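Local atomic coordinates of alpha,alpha-trehalose-phosphate synthase (UDP-forming) (Burkholderia vietnamiensis, PDB entry 5TVG), a protein that belongs to glycosyltransferase family 20, has the two-domain GT-B fold, and holds uridine-5'-diphosphate and a magnesium ion in this structure. Residues A[233-238]-A[374-379]; A[266-271]-A[301-306]; A[357-362]-A[382-387]; A[367-372]-A[394-399]. All coordinates share one frame; numbering follows the deposited sequence.

Contact 1 (A[233-238]-A[374-379]); sequences YPIGVY and MNLVAK. With UDP (uridine-5'-diphosphate), chain I.
The extended 233-238 backbone passes the beginning of helix 376-384 with the CA atoms of Gly-236 and Leu-376 7.1 Å apart, a gap bridged by side chains. Leu-376 fills its middle: its CD2 methyl rests on the Ile-235 carbonyl, touches Ile-235 CG2, and lies 3.9 Å from Val-237 CG1. The same Val-237 methyl also meets Lys-379 CB, one turn further along the helix. Beyond CG the Lys-379 chain is extended, and it carries NZ back along the linker to donate to Ile-235 O at 2.9 Å, from 35° above the carbonyl plane. The ammonium group is shared, since NZ also forms a salt bridge with Glu-404. Met-374 is bent at chi2 and chi3, a shape that brings CE to 3.7 Å from Pro-234 CB.

The linker leads from strand 226-232 of the first Rossmann-like sheet to helix 239-248, so the contact lies where the two GT-B domains join. On the helix side, Asn-375 is the N-cap, its OD1 accepting from Ala-378 N at 2.8 Å. The first two amides of the helix point to uridine-5'-diphosphate: Leu-376 N reaches O1A at 3.0 Å and Val-377 N reaches O2A at 3.2 Å, both nearly straight. Leu-376 thus holds the alpha phosphate with its backbone and the linker with its side chain, and the positive end of the helix dipole probably helps to offset the phosphate charge.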
# COMPACT_ATOMS: atom_id res chain seq x y z
N TYR A 233 -20.15 -30.84 19.82
CA TYR A 233 -20.53 -31.83 18.81
C TYR A 233 -19.59 -31.63 17.63
O TYR A 233 -19.96 -30.98 16.64
CB TYR A 233 -21.98 -31.64 18.34
CG TYR A 233 -23.01 -31.45 19.42
CD1 TYR A 233 -23.12 -30.23 20.08
CD2 TYR A 233 -23.94 -32.45 19.72
CE1 TYR A 233 -24.07 -30.04 21.06
CE2 TYR A 233 -24.91 -32.25 20.67
CZ TYR A 233 -24.99 -31.06 21.34
OH TYR A 233 -25.95 -30.85 22.30
N PRO A 234 -18.36 -32.15 17.69
CA PRO A 234 -17.41 -31.89 16.60
C PRO A 234 -17.90 -32.52 15.31
O PRO A 234 -18.28 -33.69 15.28
CB PRO A 234 -16.10 -32.54 17.09
CG PRO A 234 -16.65 -33.70 18.11
CD PRO A 234 -17.82 -33.05 18.74
N ILE A 235 -17.91 -31.75 14.22
CA ILE A 235 -18.43 -32.25 12.95
C ILE A 235 -17.42 -33.17 12.29
O ILE A 235 -16.21 -32.88 12.24
CB ILE A 235 -18.77 -31.08 12.01
CG1 ILE A 235 -19.92 -30.24 12.55
CG2 ILE A 235 -19.17 -31.62 10.65
CD1 ILE A 235 -20.35 -29.14 11.52
N GLY A 236 -17.92 -34.29 11.77
CA GLY A 236 -17.11 -35.24 11.02
C GLY A 236 -17.50 -35.42 9.56
O GLY A 236 -18.21 -34.58 8.98
N VAL A 237 -17.09 -36.53 8.96
CA VAL A 237 -17.30 -36.79 7.54
C VAL A 237 -17.76 -38.23 7.38
O VAL A 237 -17.87 -38.98 8.35
CB VAL A 237 -16.02 -36.53 6.71
CG1 VAL A 237 -15.51 -35.08 6.91
CG2 VAL A 237 -14.96 -37.55 7.10
N TYR A 238 -17.99 -38.63 6.13
CA TYR A 238 -18.28 -40.02 5.79
C TYR A 238 -17.03 -40.59 5.15
O TYR A 238 -16.90 -40.58 3.91
CB TYR A 238 -19.48 -40.15 4.85
CG TYR A 238 -20.81 -39.83 5.48
CD1 TYR A 238 -21.15 -40.36 6.72
CD2 TYR A 238 -21.74 -39.04 4.83
CE1 TYR A 238 -22.38 -40.09 7.30
CE2 TYR A 238 -23.00 -38.79 5.40
CZ TYR A 238 -23.30 -39.31 6.63
OH TYR A 238 -24.53 -39.05 7.22
N MET A 374 -13.18 -26.28 12.80
CA MET A 374 -12.86 -27.70 12.70
C MET A 374 -11.85 -27.98 11.59
O MET A 374 -10.77 -28.50 11.86
CB MET A 374 -14.15 -28.50 12.47
CG MET A 374 -13.92 -29.99 12.21
SD MET A 374 -13.05 -30.81 13.59
CE MET A 374 -14.02 -30.27 14.99
N ASN A 375 -12.20 -27.61 10.34
CA ASN A 375 -11.51 -27.90 9.08
C ASN A 375 -11.78 -29.33 8.61
O ASN A 375 -11.12 -30.28 9.07
CB ASN A 375 -9.98 -27.66 9.15
CG ASN A 375 -9.36 -27.62 7.74
OD1 ASN A 375 -9.36 -28.63 7.02
ND2 ASN A 375 -8.88 -26.44 7.35
N LEU A 376 -12.74 -29.49 7.70
CA LEU A 376 -13.13 -30.80 7.17
C LEU A 376 -12.21 -31.29 6.06
O LEU A 376 -12.10 -32.51 5.84
CB LEU A 376 -14.58 -30.76 6.66
CG LEU A 376 -15.65 -30.51 7.71
CD1 LEU A 376 -17.06 -30.39 7.05
CD2 LEU A 376 -15.58 -31.64 8.78
N VAL A 377 -11.57 -30.36 5.34
CA VAL A 377 -10.53 -30.73 4.37
C VAL A 377 -9.50 -31.65 5.03
O VAL A 377 -9.10 -32.67 4.45
CB VAL A 377 -9.86 -29.47 3.79
CG1 VAL A 377 -8.51 -29.81 3.07
CG2 VAL A 377 -10.82 -28.74 2.81
N ALA A 378 -9.09 -31.34 6.25
CA ALA A 378 -8.13 -32.20 6.95
C ALA A 378 -8.67 -33.62 7.10
O ALA A 378 -7.97 -34.61 6.80
CB ALA A 378 -7.78 -31.59 8.32
N LYS A 379 -9.94 -33.75 7.48
CA LYS A 379 -10.54 -35.08 7.63
C LYS A 379 -10.74 -35.73 6.27
O LYS A 379 -10.44 -36.92 6.09
CB LYS A 379 -11.87 -34.98 8.38
CG LYS A 379 -11.73 -34.34 9.76
CD LYS A 379 -12.99 -34.50 10.64
CE LYS A 379 -12.70 -34.02 12.09
NZ LYS A 379 -13.86 -34.34 12.95
N1 UDP I . -14.63 -27.45 -0.85
C2 UDP I . -15.04 -27.85 -2.11
N3 UDP I . -14.45 -27.18 -3.16
C4 UDP I . -13.52 -26.17 -3.08
C5 UDP I . -13.14 -25.80 -1.74
C6 UDP I . -13.71 -26.43 -0.69
O2 UDP I . -15.85 -28.75 -2.29
O4 UDP I . -13.09 -25.66 -4.13
C1' UDP I . -15.25 -28.13 0.31
C2' UDP I . -14.36 -29.10 1.08
O2' UDP I . -14.50 -30.38 0.50
C3' UDP I . -15.02 -29.09 2.45
C4' UDP I . -15.48 -27.64 2.58
O4' UDP I . -15.67 -27.16 1.24
O3' UDP I . -16.09 -30.02 2.61
C5' UDP I . -14.44 -26.78 3.24
O5' UDP I . -14.83 -26.78 4.61
PA UDP I . -13.77 -26.63 5.75
O1A UDP I . -14.45 -27.08 7.00
O2A UDP I . -12.46 -27.31 5.39
O3A UDP I . -13.49 -25.06 5.83
PB UDP I . -14.51 -23.89 5.51
O1B UDP I . -15.85 -24.41 6.04
O2B UDP I . -14.13 -22.80 6.50
O3B UDP I . -14.46 -23.48 4.08

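Contact 2 (A[266-271]-A[301-306]); sequences KLVMSV and VSFVQI
With CG anti to the backbone N (chi1 177°), the Phe-303 ring leans back toward strand 266-271 and presents an edge to Val-268 and Ser-270. Its CD1 meets Val-268 CG1, while CE1 comes to 3.3 Å from Ser-270 OG, near the ring plane. Met-269 takes the same first torsion (chi1 -168°) on the other face and bends at chi2, which lays SD beside Val-304 CG1 and sends CE on to Ile-306 CD1 at 3.6 Å. Leu-267 CD1 closes on Val-304 CG2 at 3.5 Å.

These are neighbouring parallel strands of the second Rossmann-like sheet, joined through helix 280-293 as a beta-alpha-beta unit. Their backbones share five hydrogen bonds, from Ser-302 N to Lys-266 O at 2.8 Å through to Ile-306 N to Ser-270 O at 3.1 Å. Helix 280-293 lies on the Phe-303 face; helices 253-262 and 352-361 cover the Met-269 face. Val-271, ending its strand, touches the bound uridine-5'-diphosphate.

Ser-270 CB is 3.1 Å from Gln-305 OE1, but the hydroxyl itself bonds to Tyr-366 O on the next strand. The Ser-270 hydroxyl and the Gln-305 amide nitrogen thus find partners within the sheet or at its end: Gln-305 NE2 returns to Ile-306 O and also reaches Asp-272.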
# COMPACT_ATOMS: atom_id res chain seq x y z
N LYS A 266 6.85 -35.47 -6.38
CA LYS A 266 5.95 -35.57 -5.23
C LYS A 266 5.00 -34.38 -5.21
O LYS A 266 5.31 -33.31 -5.72
CB LYS A 266 6.75 -35.64 -3.92
CG LYS A 266 7.86 -36.69 -3.93
CD LYS A 266 7.69 -37.73 -2.84
CE LYS A 266 8.51 -39.00 -3.12
NZ LYS A 266 7.81 -39.91 -4.08
N LEU A 267 3.83 -34.59 -4.61
CA LEU A 267 2.75 -33.62 -4.67
C LEU A 267 2.35 -33.24 -3.25
O LEU A 267 1.98 -34.11 -2.45
CB LEU A 267 1.56 -34.19 -5.44
CG LEU A 267 0.25 -33.39 -5.37
CD1 LEU A 267 0.45 -31.97 -6.01
CD2 LEU A 267 -0.89 -34.15 -5.99
N VAL A 268 2.44 -31.96 -2.95
CA VAL A 268 1.88 -31.39 -1.73
C VAL A 268 0.61 -30.67 -2.14
O VAL A 268 0.62 -29.85 -3.07
CB VAL A 268 2.87 -30.42 -1.05
CG1 VAL A 268 2.24 -29.84 0.22
CG2 VAL A 268 4.22 -31.11 -0.69
N MET A 269 -0.49 -31.02 -1.50
CA MET A 269 -1.83 -30.60 -1.88
C MET A 269 -2.47 -29.75 -0.79
O MET A 269 -2.49 -30.15 0.39
CB MET A 269 -2.69 -31.83 -2.19
CG MET A 269 -3.92 -31.45 -2.84
SD MET A 269 -3.71 -31.12 -4.58
CE MET A 269 -5.31 -30.35 -4.72
N SER A 270 -3.08 -28.63 -1.18
CA SER A 270 -3.87 -27.79 -0.28
C SER A 270 -5.15 -27.38 -1.00
O SER A 270 -5.12 -27.10 -2.19
CB SER A 270 -3.13 -26.51 0.13
OG SER A 270 -2.09 -26.80 1.02
N VAL A 271 -6.26 -27.36 -0.26
CA VAL A 271 -7.54 -26.82 -0.73
C VAL A 271 -8.10 -25.93 0.38
O VAL A 271 -8.30 -26.40 1.51
CB VAL A 271 -8.57 -27.91 -1.10
CG1 VAL A 271 -9.91 -27.24 -1.46
CG2 VAL A 271 -8.09 -28.76 -2.28
N VAL A 301 9.40 -31.85 -6.17
CA VAL A 301 8.11 -31.76 -5.49
C VAL A 301 7.37 -30.52 -5.99
O VAL A 301 7.98 -29.51 -6.35
CB VAL A 301 8.33 -31.75 -3.95
CG1 VAL A 301 9.26 -30.63 -3.56
CG2 VAL A 301 7.00 -31.65 -3.21
N SER A 302 6.04 -30.61 -6.03
CA SER A 302 5.19 -29.51 -6.43
C SER A 302 4.10 -29.26 -5.40
O SER A 302 3.52 -30.21 -4.86
CB SER A 302 4.55 -29.74 -7.82
OG SER A 302 5.52 -29.57 -8.86
N PHE A 303 3.87 -27.99 -5.11
CA PHE A 303 2.85 -27.54 -4.17
C PHE A 303 1.68 -27.00 -5.00
O PHE A 303 1.82 -25.98 -5.69
CB PHE A 303 3.44 -26.50 -3.20
CG PHE A 303 2.44 -25.91 -2.22
CD1 PHE A 303 1.23 -26.58 -1.94
CD2 PHE A 303 2.71 -24.72 -1.56
CE1 PHE A 303 0.31 -26.04 -1.06
CE2 PHE A 303 1.81 -24.18 -0.68
CZ PHE A 303 0.59 -24.86 -0.42
N VAL A 304 0.55 -27.70 -4.95
CA VAL A 304 -0.68 -27.28 -5.62
C VAL A 304 -1.59 -26.65 -4.57
O VAL A 304 -1.92 -27.29 -3.56
CB VAL A 304 -1.40 -28.45 -6.32
CG1 VAL A 304 -2.85 -28.01 -6.76
CG2 VAL A 304 -0.59 -28.95 -7.53
N GLN A 305 -1.96 -25.38 -4.76
CA GLN A 305 -2.89 -24.70 -3.88
C GLN A 305 -4.12 -24.31 -4.68
O GLN A 305 -4.07 -23.39 -5.51
CB GLN A 305 -2.28 -23.47 -3.23
CG GLN A 305 -3.32 -22.60 -2.45
CD GLN A 305 -3.71 -23.21 -1.11
OE1 GLN A 305 -2.86 -23.41 -0.23
NE2 GLN A 305 -5.01 -23.53 -0.95
N ILE A 306 -5.22 -25.02 -4.45
CA ILE A 306 -6.52 -24.63 -4.96
C ILE A 306 -7.14 -23.72 -3.92
O ILE A 306 -7.27 -24.11 -2.75
CB ILE A 306 -7.40 -25.87 -5.22
CG1 ILE A 306 -6.81 -26.68 -6.37
CG2 ILE A 306 -8.87 -25.45 -5.47
CD1 ILE A 306 -7.42 -28.02 -6.55

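Contact 3 (A[357-362]-A[382-387]); sequences AFFRMS and VASQDP. With MG (magnesium ion), chain O.
The Gln-385 amide bridges the Phe-359 carbonyl and the magnesium ion, NE2 serving one and OE1 the other. NE2 donates to Phe-359 O at 2.7 Å along an almost straight line (174°); the acceptor lies in the amide plane, yet the donor arrives from high above the carbonyl plane. Ser-362 OG reaches that same oxygen from the opposite face, at 2.6 Å. The other end of the amide, OE1, binds the magnesium ion at 2.2 Å, joined by Arg-360 O at 2.1 Å, Ser-362 O, and a water. The bend at chi2 (-54°) folds the Gln-385 chain back to this position, although its CB starts off away from the other segment. Bonds at both ends should fix the amide's rotation, and the cation probably polarises it, strengthening NE2 as a donor.

The site is built where the C-terminal ends of two helices, 352-361 and 376-384, come together beside the parallel sheet of the second GT-B domain. Carbonyls at the end of helix 352-361 turn to the cation as the chain leaves helical geometry at Ser-362.

Arg-360 runs the other way, extended from CG to NE across the end of helix 376-384. Its NH1 donates to Ser-384 O at 2.8 Å, and the guanidinium has Asp-386 CB over one face. The Asp-386 carboxylate lies nearly parallel to the guanidinium but well out of its plane, leaving a long salt bridge of 4.0 Å between NH2 and OD1; OD1 also accepts from Ala-388 N. Phe-359 CB packs on Ser-384 CB at 3.7 Å, with Ser-384 OG at the edge of the phenyl ring.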
# COMPACT_ATOMS: atom_id res chain seq x y z
N ALA A 357 -9.94 -37.21 -5.34
CA ALA A 357 -8.93 -37.88 -6.15
C ALA A 357 -7.58 -37.14 -6.11
O ALA A 357 -6.53 -37.79 -6.22
CB ALA A 357 -9.41 -38.05 -7.59
N PHE A 358 -7.57 -35.80 -5.98
CA PHE A 358 -6.32 -35.05 -5.82
C PHE A 358 -5.63 -35.39 -4.49
O PHE A 358 -4.42 -35.61 -4.46
CB PHE A 358 -6.55 -33.53 -5.88
CG PHE A 358 -7.15 -33.04 -7.17
CD1 PHE A 358 -6.97 -33.73 -8.35
CD2 PHE A 358 -7.91 -31.87 -7.18
CE1 PHE A 358 -7.54 -33.28 -9.54
CE2 PHE A 358 -8.49 -31.40 -8.36
CZ PHE A 358 -8.30 -32.11 -9.55
N PHE A 359 -6.40 -35.40 -3.39
CA PHE A 359 -5.86 -35.76 -2.07
C PHE A 359 -5.21 -37.14 -2.10
O PHE A 359 -4.10 -37.32 -1.59
CB PHE A 359 -6.97 -35.74 -1.02
CG PHE A 359 -7.53 -34.37 -0.73
CD1 PHE A 359 -6.77 -33.23 -0.97
CD2 PHE A 359 -8.85 -34.23 -0.27
CE1 PHE A 359 -7.28 -31.97 -0.71
CE2 PHE A 359 -9.37 -32.98 -0.00
CZ PHE A 359 -8.59 -31.84 -0.22
N ARG A 360 -5.89 -38.13 -2.69
CA ARG A 360 -5.34 -39.48 -2.75
C ARG A 360 -4.01 -39.53 -3.51
O ARG A 360 -3.08 -40.23 -3.11
CB ARG A 360 -6.35 -40.40 -3.41
CG ARG A 360 -6.02 -41.88 -3.40
CD ARG A 360 -7.28 -42.63 -3.89
NE ARG A 360 -7.17 -44.07 -3.78
CZ ARG A 360 -7.64 -44.78 -2.76
NH1 ARG A 360 -8.26 -44.18 -1.75
NH2 ARG A 360 -7.48 -46.11 -2.76
N MET A 361 -3.94 -38.82 -4.64
CA MET A 361 -2.73 -38.83 -5.46
C MET A 361 -1.55 -38.24 -4.71
O MET A 361 -0.42 -38.67 -4.91
CB MET A 361 -2.96 -38.09 -6.78
CG MET A 361 -1.80 -38.20 -7.81
SD MET A 361 -2.03 -37.00 -9.18
CE MET A 361 -3.81 -36.86 -9.08
N SER A 362 -1.80 -37.27 -3.83
CA SER A 362 -0.74 -36.52 -3.17
C SER A 362 -0.03 -37.34 -2.10
O SER A 362 -0.54 -38.35 -1.60
CB SER A 362 -1.29 -35.27 -2.49
OG SER A 362 -2.18 -35.64 -1.46
N VAL A 382 -7.50 -37.24 4.96
CA VAL A 382 -7.19 -38.57 5.50
C VAL A 382 -8.05 -39.62 4.81
O VAL A 382 -7.54 -40.65 4.34
CB VAL A 382 -7.40 -38.60 7.03
CG1 VAL A 382 -7.41 -40.03 7.56
CG2 VAL A 382 -6.34 -37.71 7.72
N ALA A 383 -9.36 -39.35 4.68
CA ALA A 383 -10.27 -40.36 4.14
C ALA A 383 -10.01 -40.71 2.69
O ALA A 383 -10.40 -41.80 2.26
CB ALA A 383 -11.72 -39.90 4.26
N SER A 384 -9.37 -39.82 1.94
CA SER A 384 -9.14 -40.09 0.53
C SER A 384 -8.00 -41.06 0.30
O SER A 384 -7.86 -41.58 -0.82
CB SER A 384 -8.83 -38.79 -0.23
OG SER A 384 -9.91 -37.85 -0.14
N GLN A 385 -7.16 -41.29 1.31
CA GLN A 385 -5.90 -41.96 1.06
C GLN A 385 -6.10 -43.44 0.81
O GLN A 385 -6.99 -44.08 1.36
CB GLN A 385 -4.90 -41.76 2.21
CG GLN A 385 -4.50 -40.30 2.46
CD GLN A 385 -3.98 -39.62 1.22
OE1 GLN A 385 -2.96 -40.04 0.64
NE2 GLN A 385 -4.69 -38.59 0.75
N ASP A 386 -5.21 -43.99 0.01
CA ASP A 386 -5.11 -45.43 -0.12
C ASP A 386 -4.35 -46.00 1.08
O ASP A 386 -3.17 -45.64 1.28
CB ASP A 386 -4.38 -45.74 -1.42
CG ASP A 386 -4.25 -47.21 -1.68
OD1 ASP A 386 -4.60 -48.04 -0.80
OD2 ASP A 386 -3.77 -47.54 -2.77
N PRO A 387 -4.96 -46.88 1.88
CA PRO A 387 -4.26 -47.43 3.06
C PRO A 387 -3.03 -48.23 2.72
O PRO A 387 -2.21 -48.47 3.61
CB PRO A 387 -5.32 -48.33 3.72
CG PRO A 387 -6.31 -48.60 2.64
CD PRO A 387 -6.34 -47.37 1.77
MG MG O . -1.98 -40.09 -1.34
O HOH W 1 -2.80 -42.63 -1.38
O HOH W 2 0.15 -41.46 -1.00

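Contact 4 (A[367-372]-A[394-399]); sequences VTPLRD and VLSEFA
Phe-398, Val-367 and Ser-396 bury the most surface here, where two neighbouring parallel strands of the second Rossmann-like sheet end in loops. Val-367 holds the strand part: its N donates to Val-394 O and its O accepts from Ser-396 N, both at 2.9 Å, while its CG1 lies alongside Leu-395 CD1. Val-367 O also receives a CA-H contact from Leu-395.

Beyond the strands, residues 396-399 form a type I turn. Ser-396 has OG anti to its backbone N (chi1 167°), which points the hydroxyl at Pro-369 O. It donates to that carbonyl at 2.6 Å and accepts from Phe-398 N at 3.0 Å, the latter an ST turn, so one hydroxyl ties the turn to itself and to the facing loop. The proline ring sits close by, its CG against Ala-399 CB.

Phe-398 fills the space between the loops. Its CB is 3.1 Å from Leu-370 O, and CD1 meets Arg-371 NH2, whose guanidinium plane is turned 30° from the ring. The charge of Arg-371 is met chiefly by Asp-171 of the third subunit, and Arg-174 of that subunit packs on the Phe-398 side chain. Asp-372, which forms a salt bridge with Lys-278 near the bound uridine-5'-diphosphate, is tied to the turn through its backbone: Asp-372 N donates to Phe-398 O at 3.2 Å, from 36° above the carbonyl plane.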
# COMPACT_ATOMS: atom_id res chain seq x y z
N VAL A 367 -2.43 -28.42 5.63
CA VAL A 367 -3.65 -27.80 6.13
C VAL A 367 -3.26 -27.04 7.39
O VAL A 367 -3.28 -27.59 8.50
CB VAL A 367 -4.75 -28.82 6.44
CG1 VAL A 367 -6.04 -28.12 6.91
CG2 VAL A 367 -5.00 -29.69 5.23
N THR A 368 -2.96 -25.74 7.23
CA THR A 368 -2.34 -24.96 8.30
C THR A 368 -3.09 -23.66 8.60
O THR A 368 -2.49 -22.59 8.62
CB THR A 368 -0.87 -24.67 7.95
OG1 THR A 368 -0.79 -23.84 6.77
CG2 THR A 368 -0.11 -25.97 7.77
N PRO A 369 -4.39 -23.72 8.91
CA PRO A 369 -5.11 -22.47 9.21
C PRO A 369 -4.55 -21.79 10.45
O PRO A 369 -4.09 -22.45 11.39
CB PRO A 369 -6.55 -22.92 9.44
CG PRO A 369 -6.44 -24.33 9.83
CD PRO A 369 -5.29 -24.88 9.04
N LEU A 370 -4.59 -20.45 10.45
CA LEU A 370 -4.25 -19.73 11.66
C LEU A 370 -5.32 -19.93 12.73
O LEU A 370 -5.02 -19.87 13.93
CB LEU A 370 -4.08 -18.23 11.38
CG LEU A 370 -3.07 -17.89 10.27
CD1 LEU A 370 -2.93 -16.35 10.04
CD2 LEU A 370 -1.73 -18.56 10.54
N ARG A 371 -6.56 -20.18 12.31
CA ARG A 371 -7.64 -20.54 13.22
C ARG A 371 -8.76 -21.17 12.42
O ARG A 371 -9.10 -20.64 11.35
CB ARG A 371 -8.15 -19.31 13.99
CG ARG A 371 -8.89 -19.69 15.26
CD ARG A 371 -7.94 -20.32 16.28
NE ARG A 371 -8.62 -20.94 17.41
CZ ARG A 371 -8.12 -20.97 18.65
NH1 ARG A 371 -8.81 -21.56 19.62
NH2 ARG A 371 -6.94 -20.38 18.93
N ASP A 372 -9.32 -22.28 12.90
CA ASP A 372 -10.41 -22.94 12.20
C ASP A 372 -11.32 -23.67 13.18
O ASP A 372 -10.82 -24.36 14.09
CB ASP A 372 -9.88 -23.92 11.16
CG ASP A 372 -10.43 -23.65 9.76
OD1 ASP A 372 -11.52 -23.03 9.62
OD2 ASP A 372 -9.74 -24.05 8.79
N VAL A 394 -0.19 -32.77 7.36
CA VAL A 394 0.49 -31.71 8.11
C VAL A 394 -0.56 -30.69 8.50
O VAL A 394 -1.14 -30.03 7.63
CB VAL A 394 1.60 -31.06 7.28
CG1 VAL A 394 2.21 -29.91 8.04
CG2 VAL A 394 2.62 -32.10 6.89
N LEU A 395 -0.77 -30.52 9.80
CA LEU A 395 -1.97 -29.87 10.30
C LEU A 395 -1.64 -28.85 11.36
O LEU A 395 -0.94 -29.16 12.33
CB LEU A 395 -2.96 -30.92 10.88
CG LEU A 395 -4.29 -30.43 11.52
CD1 LEU A 395 -5.21 -29.76 10.47
CD2 LEU A 395 -5.05 -31.63 12.24
N SER A 396 -2.25 -27.68 11.24
CA SER A 396 -2.13 -26.64 12.25
C SER A 396 -2.81 -27.01 13.56
O SER A 396 -3.94 -27.54 13.59
CB SER A 396 -2.74 -25.34 11.70
OG SER A 396 -2.92 -24.40 12.73
N GLU A 397 -2.11 -26.73 14.67
CA GLU A 397 -2.68 -26.96 16.01
C GLU A 397 -3.82 -26.00 16.33
O GLU A 397 -4.42 -26.12 17.40
CB GLU A 397 -1.60 -26.80 17.09
CG GLU A 397 -0.89 -25.48 17.00
CD GLU A 397 0.03 -25.21 18.20
OE1 GLU A 397 -0.47 -24.78 19.27
OE2 GLU A 397 1.26 -25.46 18.06
N PHE A 398 -4.08 -25.01 15.47
CA PHE A 398 -5.16 -24.08 15.73
C PHE A 398 -6.45 -24.46 14.99
O PHE A 398 -7.43 -23.73 15.09
CB PHE A 398 -4.72 -22.65 15.36
CG PHE A 398 -3.57 -22.11 16.19
CD1 PHE A 398 -3.75 -21.75 17.51
CD2 PHE A 398 -2.32 -21.87 15.62
CE1 PHE A 398 -2.71 -21.23 18.26
CE2 PHE A 398 -1.27 -21.34 16.38
CZ PHE A 398 -1.47 -21.02 17.70
N ALA A 399 -6.46 -25.57 14.25
CA ALA A 399 -7.68 -26.14 13.69
C ALA A 399 -8.33 -27.03 14.73
O ALA A 399 -7.63 -27.76 15.44
CB ALA A 399 -7.38 -26.99 12.47

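In the fold
All four contacts are mainly buried, but they differ in setting. Contact 2 is sheet interior, joined by regular backbone bonds and apolar chains, whereas contact 4, about 16 Å away between centres, extends the same sheet into loops joined by a serine hydroxyl and a backbone bond, and is the one with intersubunit salt bridges. Contacts 1 and 3 use opposite ends of helix 376-384: its N-terminal end receives phosphate, its C-terminal end helps to bind a cation. Val-377 of contact 1 packs against both Val-271 of contact 2 and Phe-359 of contact 3. Contact 1 alone joins the second domain to the interdomain linker, while contact 3 pairs a metal site with a long salt bridge at a partly exposed rim.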